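Local structure of siderophore biosynthesis lipase/esterase, putative (Aspergillus fumigatus, 6GUP) at residues T25-T30 against K101-E106; L39-G44 against S53-L58. The protein hydrolyses the ester bonds of the fungal siderophore fusarinine C, releasing fusarinine and iron, but does not cleave triacetylfusarinine C. One frame throughout, in Å; residues are numbered along the deposited sequence.

Contact 1: T25-T30 against K101-E106; sequences TFEYTT and KEYKTE
Glu27 reaches from its strand toward the helix and lays its carboxylate beside two consecutive helical residues, Tyr103 and Lys104. The CA atoms of Glu27 and Tyr103 stand 11.3 Å apart, a gap that only long side chains can bridge. Glu27 does so fully stretched: CG lies anti to the backbone N (chi1 -176°) and the chain runs on straight to the carboxylate. Its OE1 lies 2.8 Å from Tyr103 OH, a weak hydrogen bond. The two side chains approach from opposite directions, and the carboxylate plane stands 83° from the ring plane; Glu27 OE1 also sits 3.3 Å from Tyr103 CE2. Firmer partners lie outside the two segments: OE1 is bonded to His17 NE2, while Tyr103 OH meets Lys107 NZ one helical turn further on. His17 also packs edge-to-face with the Tyr103 ring. Glutamate suits this buried place because each carboxylate oxygen finds a partner, and the nearby ammonium group of Lys104 probably favours its ionised form. The setting is the alpha/beta-hydrolase fold, in which helices cover both faces of a central sheet; here helix 86-108 covers one face, and strand 24-28 is next to the edge strand 12-18, with 67-72 on its other side. Lys104 brings its aliphatic part to the other carboxylate oxygen, CE lying 3.5 Å from Glu27 OE2. Lys104 NZ stays 4.1 Å from Glu27 OE2, too far for a salt bridge, though the opposite charges probably still favour each other. Bends at chi2 and chi4 turn NZ toward Ser38 OG, Lys35 O and Ser68 OG, which satisfy it. Ser68 OG is hydrogen-bonded to Glu27 OE2 as well and so links the two charged groups.

Contact 2: L39-G44 against S53-L58; sequences LLFVGG and SYLADL
Leu55 drives a methyl group straight onto the ring of Phe41. Its CD1 stands 3.5 Å from the ring centroid and only 4° off the normal, a CH-pi contact with the methyl over the ring centre. The second methyl, CD2, stays at much the same height but beyond the rim, 3.6 Å from Phe41 CE1, so the forked end of the leucine fits the flat surface with one prong at the centre and the other at the margin. In Phe41, CG anti to the backbone N (chi1 -179°) carries the ring off the strand toward the helix, and the rotation about chi2 turns its broad face to Leu55. Tyr54 fills a different place, at the ring's edge: Tyr54 OH lies near the plane of the Phe41 ring, 3.5 Å from Phe41 CE2. The two rings stand almost perpendicular, at 85°, with centroids 5.9 Å apart. The hydroxyl itself is satisfied by Gln163 OE1. Further along, Leu39 and Leu58 cross at about a right angle and touch through their CD2 atoms, 4.1 Å apart, an ordinary methyl-to-methyl contact. Tyr54 is the N-cap residue of helix 55-61, the helix of a right-handed beta-alpha-beta crossover that leaves strand 37-42 and returns through strand 67-72. Leu55 also packs on Leu69 and Thr71 of that returning strand, Tyr54 leans on Met120 of strand 117-122, and helix 335-353 flanks Tyr54 and Leu58.

Overall arrangement
Both contacts are buried and reach the same central sheet, but on different faces and with different chemistry. Contact 1, its centre about 21 Å from the chain centre, is on the face covered by helix 86-108, where Gly10 of the second subunit packs on Tyr103; there polar and charged groups are satisfied by a network of partners. Contact 2, its centre about 11 Å from the chain centre, is on the face covered by helix 55-61; it is apolar apart from one tyrosine hydroxyl and relies on the fit of rings and methyls. Their segments also touch: Tyr28 OH approaches Leu55 CD2 at 3.9 Å, and Thr25 OG1 lies 4.2 Å from Leu40 CD1.

Contact 1: T25-T30 against K101-E106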
# COMPACT_ATOMS: atom_id res chain seq x y z
N THR A 25 1.87 8.51 -5.64
CA THR A 25 3.13 9.03 -5.13
C THR A 25 2.85 10.27 -4.27
O THR A 25 2.09 11.15 -4.68
CB THR A 25 4.16 9.32 -6.26
OG1 THR A 25 5.37 9.83 -5.69
CG2 THR A 25 3.63 10.31 -7.29
N PHE A 26 3.43 10.30 -3.08
CA PHE A 26 3.23 11.39 -2.12
C PHE A 26 4.41 12.36 -2.15
O PHE A 26 5.54 11.97 -1.87
CB PHE A 26 3.04 10.84 -0.70
CG PHE A 26 2.99 11.91 0.36
CD1 PHE A 26 1.88 12.73 0.49
CD2 PHE A 26 4.07 12.10 1.23
CE1 PHE A 26 1.84 13.72 1.46
CE2 PHE A 26 4.03 13.08 2.20
CZ PHE A 26 2.91 13.89 2.32
N GLU A 27 4.12 13.62 -2.47
CA GLU A 27 5.13 14.68 -2.52
C GLU A 27 5.13 15.42 -1.19
O GLU A 27 4.10 15.93 -0.77
CB GLU A 27 4.80 15.66 -3.64
CG GLU A 27 5.84 16.76 -3.86
CD GLU A 27 5.46 17.74 -4.96
OE1 GLU A 27 4.29 17.76 -5.39
OE2 GLU A 27 6.35 18.51 -5.38
N TYR A 28 6.30 15.51 -0.55
CA TYR A 28 6.44 16.24 0.72
C TYR A 28 6.63 17.70 0.38
O TYR A 28 7.56 18.06 -0.34
CB TYR A 28 7.65 15.75 1.52
CG TYR A 28 7.53 14.34 2.06
CD1 TYR A 28 7.57 13.23 1.21
CD2 TYR A 28 7.39 14.11 3.43
CE1 TYR A 28 7.46 11.94 1.71
CE2 TYR A 28 7.29 12.82 3.94
CZ TYR A 28 7.32 11.74 3.07
OH TYR A 28 7.22 10.46 3.57
N THR A 29 5.74 18.56 0.89
CA THR A 29 5.84 19.99 0.65
C THR A 29 5.03 20.79 1.66
O THR A 29 3.89 20.45 1.97
CB THR A 29 5.44 20.38 -0.80
OG1 THR A 29 5.53 21.80 -0.97
CG2 THR A 29 4.02 19.91 -1.14
N THR A 30 5.65 21.86 2.18
CA THR A 30 5.00 22.78 3.10
C THR A 30 4.84 24.20 2.53
O THR A 30 4.19 25.03 3.18
CB THR A 30 5.79 22.89 4.42
OG1 THR A 30 7.10 23.42 4.16
CG2 THR A 30 5.93 21.52 5.08
N LYS A 101 8.01 14.18 -14.04
CA LYS A 101 8.66 15.03 -15.04
C LYS A 101 7.67 15.96 -15.75
O LYS A 101 7.95 17.15 -15.91
CB LYS A 101 9.41 14.17 -16.06
CG LYS A 101 10.39 14.94 -16.94
CD LYS A 101 11.62 14.10 -17.26
CE LYS A 101 12.22 14.41 -18.62
NZ LYS A 101 13.28 13.42 -18.98
N GLU A 102 6.51 15.42 -16.15
CA GLU A 102 5.45 16.25 -16.75
C GLU A 102 4.81 17.17 -15.71
O GLU A 102 4.51 18.33 -16.02
CB GLU A 102 4.38 15.38 -17.45
CG GLU A 102 3.08 16.09 -17.86
CD GLU A 102 3.23 17.11 -18.98
OE1 GLU A 102 2.35 17.14 -19.87
OE2 GLU A 102 4.21 17.89 -18.99
N TYR A 103 4.58 16.65 -14.50
CA TYR A 103 4.02 17.44 -13.40
C TYR A 103 4.87 18.67 -13.07
O TYR A 103 4.34 19.77 -12.94
CB TYR A 103 3.84 16.57 -12.14
CG TYR A 103 3.66 17.36 -10.86
CD1 TYR A 103 2.52 18.13 -10.65
CD2 TYR A 103 4.64 17.33 -9.86
CE1 TYR A 103 2.35 18.85 -9.47
CE2 TYR A 103 4.47 18.05 -8.68
CZ TYR A 103 3.33 18.81 -8.49
OH TYR A 103 3.17 19.52 -7.33
N LYS A 104 6.18 18.45 -12.92
CA LYS A 104 7.10 19.54 -12.59
C LYS A 104 7.28 20.55 -13.72
O LYS A 104 7.52 21.73 -13.46
CB LYS A 104 8.47 18.99 -12.14
CG LYS A 104 8.48 18.36 -10.76
CD LYS A 104 8.11 19.36 -9.67
CE LYS A 104 8.22 18.78 -8.27
NZ LYS A 104 9.62 18.73 -7.78
N THR A 105 7.16 20.09 -14.96
CA THR A 105 7.13 21.00 -16.12
C THR A 105 5.85 21.84 -16.09
O THR A 105 5.92 23.06 -16.17
CB THR A 105 7.20 20.23 -17.45
OG1 THR A 105 8.34 19.36 -17.45
CG2 THR A 105 7.29 21.19 -18.63
N GLU A 106 4.70 21.18 -15.98
CA GLU A 106 3.40 21.87 -15.94
C GLU A 106 3.27 22.87 -14.80
O GLU A 106 2.75 23.97 -15.00
CB GLU A 106 2.25 20.86 -15.86
CG GLU A 106 1.95 20.15 -17.17
CD GLU A 106 0.78 19.19 -17.07
OE1 GLU A 106 -0.06 19.17 -17.99
OE2 GLU A 106 0.69 18.45 -16.06

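Contact 2: L39-G44 against S53-L58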
# COMPACT_ATOMS: atom_id res chain seq x y z
N LEU A 39 13.40 14.33 -6.01
CA LEU A 39 14.02 13.13 -5.44
C LEU A 39 12.92 12.09 -5.20
O LEU A 39 12.09 12.27 -4.31
CB LEU A 39 14.73 13.47 -4.13
CG LEU A 39 15.45 12.33 -3.39
CD1 LEU A 39 16.58 11.76 -4.24
CD2 LEU A 39 15.99 12.81 -2.05
N LEU A 40 12.93 11.02 -6.00
CA LEU A 40 12.00 9.90 -5.81
C LEU A 40 12.66 8.86 -4.91
O LEU A 40 13.67 8.26 -5.27
CB LEU A 40 11.60 9.27 -7.15
CG LEU A 40 10.60 8.10 -7.10
CD1 LEU A 40 9.31 8.47 -6.38
CD2 LEU A 40 10.29 7.61 -8.50
N PHE A 41 12.05 8.65 -3.74
CA PHE A 41 12.55 7.76 -2.71
C PHE A 41 11.75 6.46 -2.78
O PHE A 41 10.53 6.48 -2.67
CB PHE A 41 12.38 8.44 -1.35
CG PHE A 41 12.87 7.63 -0.18
CD1 PHE A 41 12.02 6.74 0.47
CD2 PHE A 41 14.17 7.79 0.30
CE1 PHE A 41 12.46 6.01 1.56
CE2 PHE A 41 14.61 7.06 1.39
CZ PHE A 41 13.75 6.18 2.03
N VAL A 42 12.45 5.34 -2.98
CA VAL A 42 11.84 4.02 -3.06
C VAL A 42 12.18 3.26 -1.78
O VAL A 42 13.33 2.90 -1.55
CB VAL A 42 12.34 3.24 -4.30
CG1 VAL A 42 11.66 1.87 -4.41
CG2 VAL A 42 12.11 4.04 -5.57
N GLY A 43 11.16 3.03 -0.94
CA GLY A 43 11.34 2.31 0.32
C GLY A 43 11.54 0.82 0.11
O GLY A 43 11.59 0.34 -1.02
N GLY A 44 11.65 0.09 1.22
CA GLY A 44 11.80 -1.36 1.19
C GLY A 44 10.60 -2.08 0.59
O GLY A 44 9.54 -1.48 0.40
N SER A 53 12.08 5.91 9.29
CA SER A 53 13.53 6.11 9.31
C SER A 53 13.97 7.59 9.38
O SER A 53 13.67 8.27 10.36
CB SER A 53 14.19 5.35 8.13
OG SER A 53 13.85 5.92 6.88
N TYR A 54 14.64 8.08 8.33
CA TYR A 54 15.21 9.44 8.29
C TYR A 54 14.41 10.35 7.35
O TYR A 54 14.84 11.47 7.06
CB TYR A 54 16.68 9.38 7.83
CG TYR A 54 16.91 8.55 6.58
CD1 TYR A 54 16.65 9.07 5.30
CD2 TYR A 54 17.35 7.23 6.67
CE1 TYR A 54 16.84 8.30 4.17
CE2 TYR A 54 17.54 6.46 5.54
CZ TYR A 54 17.29 6.99 4.29
OH TYR A 54 17.48 6.22 3.18
N LEU A 55 13.25 9.89 6.91
CA LEU A 55 12.52 10.53 5.81
C LEU A 55 11.95 11.89 6.22
O LEU A 55 11.93 12.83 5.42
CB LEU A 55 11.40 9.61 5.30
CG LEU A 55 11.12 9.50 3.79
CD1 LEU A 55 12.39 9.57 2.94
CD2 LEU A 55 10.38 8.20 3.53
N ALA A 56 11.48 11.99 7.47
CA ALA A 56 11.00 13.25 8.03
C ALA A 56 12.10 14.30 8.11
O ALA A 56 11.89 15.46 7.74
CB ALA A 56 10.39 13.03 9.41
N ASP A 57 13.28 13.89 8.59
CA ASP A 57 14.45 14.78 8.68
C ASP A 57 14.94 15.22 7.30
O ASP A 57 15.38 16.36 7.14
CB ASP A 57 15.60 14.09 9.44
CG ASP A 57 15.28 13.87 10.92
OD1 ASP A 57 14.26 14.39 11.42
OD2 ASP A 57 16.06 13.17 11.59
N LEU A 58 14.88 14.31 6.32
CA LEU A 58 15.24 14.63 4.93
C LEU A 58 14.28 15.66 4.33
O LEU A 58 14.73 16.63 3.72
CB LEU A 58 15.27 13.36 4.07
CG LEU A 58 15.62 13.48 2.59
CD1 LEU A 58 16.95 14.20 2.37
CD2 LEU A 58 15.65 12.11 1.94